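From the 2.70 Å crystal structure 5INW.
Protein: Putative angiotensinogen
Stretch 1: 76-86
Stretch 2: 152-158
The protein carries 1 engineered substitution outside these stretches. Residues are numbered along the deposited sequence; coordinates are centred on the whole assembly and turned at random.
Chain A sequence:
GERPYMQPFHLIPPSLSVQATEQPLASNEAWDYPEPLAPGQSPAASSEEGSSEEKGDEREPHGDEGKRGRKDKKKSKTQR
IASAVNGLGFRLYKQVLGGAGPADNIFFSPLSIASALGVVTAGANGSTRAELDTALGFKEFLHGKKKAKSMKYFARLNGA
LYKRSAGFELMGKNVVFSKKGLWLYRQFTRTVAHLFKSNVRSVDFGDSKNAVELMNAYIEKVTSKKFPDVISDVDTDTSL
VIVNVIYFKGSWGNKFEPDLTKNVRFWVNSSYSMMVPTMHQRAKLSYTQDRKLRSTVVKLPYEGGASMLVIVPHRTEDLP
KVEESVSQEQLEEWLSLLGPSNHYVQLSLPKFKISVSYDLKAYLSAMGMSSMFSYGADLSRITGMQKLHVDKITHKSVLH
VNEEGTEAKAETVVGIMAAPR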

# COMPACT_ATOMS: atom_id res chain seq x y z
N SER A 76 3.33 15.43 16.02
CA SER A 76 2.53 16.20 15.04
C SER A 76 1.19 15.55 14.73
O SER A 76 1.06 14.36 14.90
CB SER A 76 3.28 16.33 13.72
OG SER A 76 2.50 16.96 12.71
N LYS A 77 0.22 16.31 14.22
CA LYS A 77 -1.14 15.76 13.96
C LYS A 77 -1.05 14.74 12.79
O LYS A 77 -1.46 13.60 12.94
CB LYS A 77 -2.20 16.86 13.68
CG LYS A 77 -2.54 17.78 14.87
CD LYS A 77 -1.58 18.97 15.04
CE LYS A 77 -1.96 19.88 16.20
NZ LYS A 77 -0.79 20.72 16.55
N THR A 78 -0.48 15.17 11.66
CA THR A 78 -0.27 14.31 10.49
C THR A 78 0.55 13.05 10.79
O THR A 78 0.26 11.98 10.27
CB THR A 78 0.43 15.09 9.35
OG1 THR A 78 1.51 15.87 9.89
CG2 THR A 78 -0.57 16.01 8.64
N GLN A 79 1.55 13.20 11.66
CA GLN A 79 2.38 12.08 12.11
C GLN A 79 1.62 11.01 12.91
O GLN A 79 1.88 9.83 12.71
CB GLN A 79 3.59 12.58 12.90
CG GLN A 79 4.57 13.32 12.00
CD GLN A 79 5.67 14.08 12.74
OE1 GLN A 79 5.57 14.33 13.93
NE2 GLN A 79 6.70 14.48 12.01
N ARG A 80 0.67 11.42 13.77
CA ARG A 80 -0.18 10.48 14.52
C ARG A 80 -1.06 9.63 13.64
O ARG A 80 -1.16 8.42 13.83
CB ARG A 80 -1.06 11.20 15.56
CG ARG A 80 -0.27 11.77 16.76
CD ARG A 80 -1.15 12.26 17.94
NE ARG A 80 -0.58 13.42 18.63
CZ ARG A 80 -1.00 14.70 18.53
NH1 ARG A 80 -2.02 15.08 17.76
NH2 ARG A 80 -0.36 15.65 19.23
N ILE A 81 -1.71 10.26 12.67
CA ILE A 81 -2.56 9.53 11.71
C ILE A 81 -1.73 8.66 10.75
O ILE A 81 -2.16 7.57 10.37
CB ILE A 81 -3.57 10.47 10.99
CG1 ILE A 81 -4.45 9.72 9.97
CG2 ILE A 81 -2.85 11.60 10.30
CD1 ILE A 81 -5.33 8.61 10.56
N ALA A 82 -0.53 9.12 10.39
CA ALA A 82 0.38 8.33 9.58
C ALA A 82 0.78 7.03 10.31
O ALA A 82 0.87 5.97 9.70
CB ALA A 82 1.62 9.15 9.23
N SER A 83 0.98 7.11 11.62
CA SER A 83 1.35 5.91 12.43
C SER A 83 0.18 4.99 12.70
O SER A 83 0.39 3.82 12.91
CB SER A 83 1.97 6.29 13.77
OG SER A 83 1.21 7.35 14.32
N ALA A 84 -1.04 5.54 12.72
CA ALA A 84 -2.25 4.75 12.76
C ALA A 84 -2.35 3.93 11.53
O ALA A 84 -2.65 2.75 11.62
CB ALA A 84 -3.49 5.63 12.88
N VAL A 85 -2.12 4.57 10.40
CA VAL A 85 -2.22 3.94 9.09
C VAL A 85 -1.10 2.94 8.97
O VAL A 85 -1.32 1.85 8.51
CB VAL A 85 -2.17 4.97 7.94
CG1 VAL A 85 -1.94 4.33 6.60
CG2 VAL A 85 -3.49 5.72 7.89
N ASN A 86 0.09 3.31 9.41
CA ASN A 86 1.19 2.36 9.45
C ASN A 86 0.84 1.20 10.34
O ASN A 86 1.08 0.05 9.97
CB ASN A 86 2.47 3.01 9.94
CG ASN A 86 3.00 4.00 8.95
OD1 ASN A 86 2.52 4.12 7.81
ND2 ASN A 86 3.97 4.73 9.38
N LYS A 152 -10.82 13.66 9.68
CA LYS A 152 -10.51 14.99 9.13
C LYS A 152 -9.00 15.16 8.88
O LYS A 152 -8.64 15.74 7.86
CB LYS A 152 -11.03 16.18 9.97
CG LYS A 152 -10.62 17.53 9.35
CD LYS A 152 -11.34 18.79 9.86
CE LYS A 152 -10.71 20.05 9.27
NZ LYS A 152 -11.47 21.31 9.54
N TYR A 153 -8.14 14.64 9.78
CA TYR A 153 -6.68 14.77 9.65
C TYR A 153 -6.10 13.69 8.70
O TYR A 153 -4.96 13.82 8.27
CB TYR A 153 -5.96 14.75 11.00
CG TYR A 153 -6.60 15.58 12.12
CD1 TYR A 153 -6.43 16.96 12.21
CD2 TYR A 153 -7.36 14.94 13.12
CE1 TYR A 153 -7.02 17.68 13.26
CE2 TYR A 153 -7.95 15.64 14.17
CZ TYR A 153 -7.79 17.01 14.24
OH TYR A 153 -8.41 17.66 15.30
N PHE A 154 -6.90 12.67 8.35
CA PHE A 154 -6.59 11.76 7.24
C PHE A 154 -6.54 12.46 5.85
O PHE A 154 -5.66 12.20 5.04
CB PHE A 154 -7.60 10.60 7.21
CG PHE A 154 -7.25 9.53 6.24
CD1 PHE A 154 -6.15 8.72 6.45
CD2 PHE A 154 -7.99 9.36 5.07
CE1 PHE A 154 -5.80 7.74 5.54
CE2 PHE A 154 -7.63 8.39 4.14
CZ PHE A 154 -6.53 7.56 4.39
N ALA A 155 -7.48 13.35 5.57
CA ALA A 155 -7.46 14.13 4.34
C ALA A 155 -6.30 15.13 4.36
O ALA A 155 -5.76 15.45 3.29
CB ALA A 155 -8.81 14.85 4.12
N ARG A 156 -5.93 15.64 5.53
CA ARG A 156 -4.77 16.54 5.60
C ARG A 156 -3.48 15.84 5.24
O ARG A 156 -2.68 16.38 4.46
CB ARG A 156 -4.61 17.22 6.96
CG ARG A 156 -3.62 18.42 6.91
CD ARG A 156 -3.91 19.46 7.97
NE ARG A 156 -5.37 19.59 8.09
CZ ARG A 156 -6.02 20.11 9.14
NH1 ARG A 156 -5.36 20.69 10.15
NH2 ARG A 156 -7.35 20.11 9.15
N LEU A 157 -3.28 14.65 5.83
CA LEU A 157 -2.15 13.76 5.48
C LEU A 157 -2.08 13.54 3.97
O LEU A 157 -1.07 13.82 3.37
CB LEU A 157 -2.26 12.38 6.18
CG LEU A 157 -1.15 11.34 5.91
CD1 LEU A 157 0.17 11.85 6.44
CD2 LEU A 157 -1.43 9.94 6.46
N ASN A 158 -3.16 13.07 3.35
CA ASN A 158 -3.16 12.84 1.91
C ASN A 158 -2.85 14.11 1.10
O ASN A 158 -2.07 14.07 0.17
CB ASN A 158 -4.42 12.12 1.47
CG ASN A 158 -4.43 10.68 1.95
OD1 ASN A 158 -3.38 10.02 1.97
ND2 ASN A 158 -5.60 10.18 2.32

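Two helical segments, 77-86 and 152-158, cross nearly at right angles (96° between their N-to-C directions), their axes approaching to 9.0 Å. No hydrogen bond links them; the 383 Å² buried between them, both sides summed, is held by apolar packing.

Ile81 and Leu157 dominate this packing. Both point their CA-to-CB bonds toward the opposing helix and share the same rotamer pair, chi1 t and chi2 p. The branched Ile81 side chain meets three residues: CG2 lies 4.2 Å from Leu157 CB and 3.7 Å from the backbone atom Tyr153 O, while CG1 packs 4.0 Å from Phe154 CD1. Leu157 has the largest covered area, 78 Å², and its methyl groups reach the backbone of the first helix: CD1 is 3.8 Å from Thr78 O, and CD2 is 4.0 Å from Ala82 CA. The small Ala82 side chain adds a contact of its own, CB to Leu157 CD1 at 4.1 Å. Here the backbones come close, with Thr78 CA and Leu157 CA 5.4 Å apart.

One turn after Ile81, Val85 extends the apolar surface, its CG2 3.9 Å from Phe154 CE1. Both Val85 CG2 and Ile81 CG1 approach the Phe154 ring at its edge, near the ring plane, so the buried aromatic presents its edge, not its face, to these aliphatic groups.

Toward the solvent, Lys77, Tyr153 and Arg156 contribute contacts through carbon. Lys77 CB lies 4.5 Å from Tyr153 CD1, although the lysine's end leads away, leaving its amine clear of the contact. Arg156 CG meets CG2 of the more covered Thr78, whose CA-to-CB bond runs sideways, at 4.3 Å.

Polar interactions instead organize the first stretch internally. Ser76, at the N-cap position, pairs its OG with Thr78 OG1 in a 3.2 Å hydrogen bond, and Ser76 N donates to Gln79 OE1 at 3.3 Å.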